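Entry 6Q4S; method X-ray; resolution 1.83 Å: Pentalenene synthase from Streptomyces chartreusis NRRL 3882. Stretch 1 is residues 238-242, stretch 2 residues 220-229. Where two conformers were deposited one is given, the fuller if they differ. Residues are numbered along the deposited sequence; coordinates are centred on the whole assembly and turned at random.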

ATOM      1  N   HIS A 238      19.672 -20.846   4.008  1.00 52.57           N
ATOM      2  CA  HIS A 238      18.639 -19.974   3.346  1.00 49.82           C
ATOM      3  C   HIS A 238      19.021 -19.603   1.883  1.00 46.49           C
ATOM      4  O   HIS A 238      19.247 -18.453   1.524  1.00 39.32           O
ATOM      5  CB  HIS A 238      18.430 -18.711   4.187  1.00 47.77           C
ATOM      6  CG  HIS A 238      17.165 -17.985   3.888  1.00 53.26           C
ATOM      7  ND1 HIS A 238      15.926 -18.462   4.277  1.00 57.12           N
ATOM      8  CD2 HIS A 238      16.939 -16.797   3.263  1.00 57.64           C
ATOM      9  CE1 HIS A 238      14.992 -17.598   3.902  1.00 58.31           C
ATOM     10  NE2 HIS A 238      15.581 -16.577   3.291  1.00 52.55           N
ATOM     11  N   ASN A 239      19.063 -20.615   1.044  1.00 43.71           N
ATOM     12  CA  ASN A 239      19.577 -20.487  -0.310  1.00 39.43           C
ATOM     13  C   ASN A 239      18.964 -21.610  -1.095  1.00 34.43           C
ATOM     14  O   ASN A 239      18.911 -22.737  -0.603  1.00 43.93           O
ATOM     15  CB  ASN A 239      21.109 -20.556  -0.250  1.00 40.52           C
ATOM     16  CG  ASN A 239      21.715 -20.407  -1.612  1.00 47.78           C
ATOM     17  OD1 ASN A 239      22.045 -19.297  -2.084  1.00 52.92           O
ATOM     18  ND2 ASN A 239      21.832 -21.499  -2.276  1.00 47.37           N
ATOM     19  N   LEU A 240      18.436 -21.352  -2.277  1.00 36.82           N
ATOM     20  CA  LEU A 240      17.801 -22.386  -3.076  1.00 33.87           C
ATOM     21  C   LEU A 240      18.582 -23.766  -3.187  1.00 34.76           C
ATOM     22  O   LEU A 240      17.961 -24.872  -3.133  1.00 33.00           O
ATOM     23  CB  LEU A 240      17.548 -21.885  -4.463  1.00 35.92           C
ATOM     24  CG  LEU A 240      16.958 -22.872  -5.477  1.00 41.85           C
ATOM     25  CD1 LEU A 240      15.598 -23.361  -5.015  1.00 47.56           C
ATOM     26  CD2 LEU A 240      16.832 -22.276  -6.865  1.00 43.20           C
ATOM     27  N   ILE A 241      19.882 -23.652  -3.412  0.50 35.09           N
ATOM     28  CA  ILE A 241      20.801 -24.796  -3.577  0.50 38.71           C
ATOM     29  C   ILE A 241      20.769 -25.673  -2.325  0.50 37.90           C
ATOM     30  O   ILE A 241      20.439 -26.857  -2.402  0.50 39.55           O
ATOM     31  CB  ILE A 241      22.251 -24.329  -3.816  0.50 40.49           C
ATOM     32  CG1 ILE A 241      22.296 -23.422  -5.050  0.50 44.37           C
ATOM     33  CG2 ILE A 241      23.206 -25.523  -3.978  0.50 40.16           C
ATOM     34  CD1 ILE A 241      22.036 -24.165  -6.339  0.50 43.75           C
ATOM     35  N   ALA A 242      21.058 -25.049  -1.194  1.00 37.63           N
ATOM     36  CA  ALA A 242      21.006 -25.701   0.142  1.00 42.13           C
ATOM     37  C   ALA A 242      19.640 -26.338   0.432  1.00 44.73           C
ATOM     38  O   ALA A 242      19.528 -27.460   0.944  1.00 43.09           O
ATOM     39  CB  ALA A 242      21.336 -24.697   1.200  1.00 39.76           C
TER
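Stretch 2 (220-229) GFMNDIHSFE

Stretch 2 is the continuation of a helix that begins earlier in the chain, with phi/psi values near -65/-40 and successive i to i+4 backbone hydrogen bonds, such as Phe-228 N to Asp-224 O at 3.0 Å. It packs against the start of a second helix, which Asn-239 precedes at the N-cap position and which runs on from Leu-240. The backbones come nearest at Asn-239 and Asp-224, whose CA atoms are 5.6 Å apart; the CA atoms of Ile-241 and Ile-225 follow at 6.8 Å. The contact buries 395 Å², both sides summed.

Leu-240 gives up the most surface, 81 Å². Its amide N donates a hydrogen bond to Asp-224 OD2, at 2.9 Å with an N-H...O angle of 154°. An amide in the first turn has no earlier helical carbonyl to pair with, so the carboxylate, on an m rotamer with its CA-to-CB bond toward stretch 1, serves as its acceptor. The leucine side chain, rotamer t,p, reaches Phe-221, CD2 to CG at 3.7 Å.

Ile-241 loses 69 Å² and Phe-228 61 Å². Ile-241 CG2 lies 3.5 Å from the centroid of the Phe-228 ring and 9° off its normal, a CH-pi contact over the face. Ile-241 CD1 also approaches Ile-225 CG1, at 4.2 Å, extending the apolar contact.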

ATOM      1  N   GLY A 220      15.321 -14.207  -8.334  1.00 31.28           N
ATOM      2  CA  GLY A 220      15.708 -14.653  -6.956  1.00 31.31           C
ATOM      3  C   GLY A 220      16.533 -15.941  -7.017  1.00 30.30           C
ATOM      4  O   GLY A 220      17.513 -16.108  -6.280  1.00 31.41           O
ATOM      5  N   PHE A 221      16.140 -16.829  -7.917  1.00 30.10           N
ATOM      6  CA  PHE A 221      16.858 -18.131  -8.069  1.00 32.22           C
ATOM      7  C   PHE A 221      18.260 -17.931  -8.697  1.00 32.60           C
ATOM      8  O   PHE A 221      19.226 -18.551  -8.257  1.00 32.32           O
ATOM      9  CB  PHE A 221      16.056 -19.078  -8.919  1.00 31.49           C
ATOM     10  CG  PHE A 221      14.751 -19.568  -8.286  1.00 32.86           C
ATOM     11  CD1 PHE A 221      14.435 -19.412  -6.939  1.00 35.10           C
ATOM     12  CD2 PHE A 221      13.829 -20.185  -9.098  1.00 37.97           C
ATOM     13  CE1 PHE A 221      13.192 -19.849  -6.424  1.00 36.87           C
ATOM     14  CE2 PHE A 221      12.598 -20.622  -8.597  1.00 38.90           C
ATOM     15  CZ  PHE A 221      12.289 -20.472  -7.281  1.00 37.62           C
ATOM     16  N   MET A 222      18.396 -17.021  -9.688  1.00 33.77           N
ATOM     17  CA  MET A 222      19.741 -16.690 -10.223  1.00 32.94           C
ATOM     18  C   MET A 222      20.616 -16.080  -9.178  1.00 33.84           C
ATOM     19  O   MET A 222      21.798 -16.429  -9.033  1.00 32.90           O
ATOM     20  CB  MET A 222      19.641 -15.727 -11.441  1.00 37.12           C
ATOM     21  CG  MET A 222      18.968 -16.370 -12.645  1.00 42.41           C
ATOM     22  SD  MET A 222      18.931 -15.508 -14.277  1.00 47.57           S
ATOM     23  CE  MET A 222      20.551 -14.911 -14.148  1.00 46.63           C
ATOM     24  N   ASN A 223      20.057 -15.160  -8.407  1.00 30.31           N
ATOM     25  CA  ASN A 223      20.804 -14.622  -7.340  1.00 28.24           C
ATOM     26  C   ASN A 223      21.206 -15.647  -6.275  1.00 34.25           C
ATOM     27  O   ASN A 223      22.314 -15.532  -5.765  1.00 32.42           O
ATOM     28  CB  ASN A 223      20.113 -13.449  -6.664  1.00 35.06           C
ATOM     29  CG  ASN A 223      20.001 -12.207  -7.573  1.00 36.66           C
ATOM     30  OD1 ASN A 223      20.495 -12.189  -8.692  1.00 39.06           O
ATOM     31  ND2 ASN A 223      19.320 -11.198  -7.087  1.00 39.87           N
ATOM     32  N   ASP A 224      20.354 -16.628  -5.932  1.00 30.73           N
ATOM     33  CA  ASP A 224      20.805 -17.691  -5.012  1.00 33.29           C
ATOM     34  C   ASP A 224      21.956 -18.547  -5.618  1.00 31.94           C
ATOM     35  O   ASP A 224      22.879 -18.835  -4.939  1.00 35.90           O
ATOM     36  CB  ASP A 224      19.661 -18.620  -4.673  1.00 33.65           C
ATOM     37  CG  ASP A 224      18.594 -17.970  -3.749  1.00 38.44           C
ATOM     38  OD1 ASP A 224      18.678 -16.738  -3.407  1.00 33.12           O
ATOM     39  OD2 ASP A 224      17.707 -18.753  -3.310  1.00 35.32           O
ATOM     40  N   ILE A 225      21.836 -18.920  -6.882  1.00 36.34           N
ATOM     41  CA  ILE A 225      22.888 -19.681  -7.575  1.00 40.85           C
ATOM     42  C   ILE A 225      24.196 -18.911  -7.532  1.00 46.28           C
ATOM     43  O   ILE A 225      25.240 -19.490  -7.268  1.00 44.50           O
ATOM     44  CB  ILE A 225      22.502 -20.031  -8.998  1.00 40.22           C
ATOM     45  CG1 ILE A 225      21.308 -20.994  -8.970  1.00 37.33           C
ATOM     46  CG2 ILE A 225      23.688 -20.649  -9.755  1.00 41.74           C
ATOM     47  CD1 ILE A 225      20.606 -21.098 -10.288  1.00 39.07           C
ATOM     48  N   HIS A 226      24.128 -17.600  -7.759  1.00 48.13           N
ATOM     49  CA  HIS A 226      25.291 -16.778  -7.805  1.00 51.74           C
ATOM     50  C   HIS A 226      25.888 -16.600  -6.408  1.00 50.94           C
ATOM     51  O   HIS A 226      27.093 -16.710  -6.293  1.00 49.14           O
ATOM     52  CB  HIS A 226      24.989 -15.426  -8.465  1.00 56.73           C
ATOM     53  CG  HIS A 226      26.219 -14.690  -8.867  1.00 70.65           C
ATOM     54  ND1 HIS A 226      26.725 -13.626  -8.144  1.00 77.27           N
ATOM     55  CD2 HIS A 226      27.093 -14.912  -9.882  1.00 78.32           C
ATOM     56  CE1 HIS A 226      27.849 -13.214  -8.710  1.00 80.85           C
ATOM     57  NE2 HIS A 226      28.096 -13.981  -9.763  1.00 79.51           N
ATOM     58  N   SER A 227      25.093 -16.332  -5.362  1.00 45.48           N
ATOM     59  CA  SER A 227      25.631 -16.190  -3.975  1.00 48.26           C
ATOM     60  C   SER A 227      26.239 -17.500  -3.460  1.00 49.56           C
ATOM     61  O   SER A 227      27.171 -17.469  -2.665  1.00 55.22           O
ATOM     62  CB  SER A 227      24.557 -15.836  -2.930  1.00 50.60           C
ATOM     63  OG  SER A 227      23.653 -14.906  -3.433  1.00 61.99           O
ATOM     64  N   PHE A 228      25.655 -18.627  -3.864  1.00 44.60           N
ATOM     65  CA  PHE A 228      26.046 -19.947  -3.365  1.00 51.92           C
ATOM     66  C   PHE A 228      27.453 -20.257  -3.835  1.00 66.77           C
ATOM     67  O   PHE A 228      28.326 -20.468  -3.002  1.00 66.69           O
ATOM     68  CB  PHE A 228      25.128 -21.031  -3.883  1.00 51.02           C
ATOM     69  CG  PHE A 228      25.574 -22.403  -3.504  1.00 62.59           C
ATOM     70  CD1 PHE A 228      25.357 -22.874  -2.214  1.00 61.08           C
ATOM     71  CD2 PHE A 228      26.283 -23.205  -4.420  1.00 65.41           C
ATOM     72  CE1 PHE A 228      25.805 -24.131  -1.853  1.00 64.92           C
ATOM     73  CE2 PHE A 228      26.739 -24.462  -4.063  1.00 68.77           C
ATOM     74  CZ  PHE A 228      26.490 -24.930  -2.776  1.00 71.75           C
ATOM     75  N   GLU A 229      27.642 -20.222  -5.170  1.00 71.24           N
ATOM     76  CA  GLU A 229      28.957 -20.352  -5.854  1.00 82.84           C
ATOM     77  C   GLU A 229      30.110 -19.481  -5.289  1.00 90.42           C
ATOM     78  O   GLU A 229      31.248 -19.661  -5.712  1.00108.35           O
ATOM     79  CB  GLU A 229      28.809 -20.102  -7.372  1.00 74.04           C
ATOM     80  CG  GLU A 229      28.089 -21.231  -8.109  1.00 80.30           C
ATOM     81  CD  GLU A 229      27.723 -20.901  -9.560  1.00 87.30           C
ATOM     82  OE1 GLU A 229      27.918 -19.739 -10.028  1.00 79.50           O
ATOM     83  OE2 GLU A 229      27.213 -21.823 -10.248  1.00 80.09           O
TER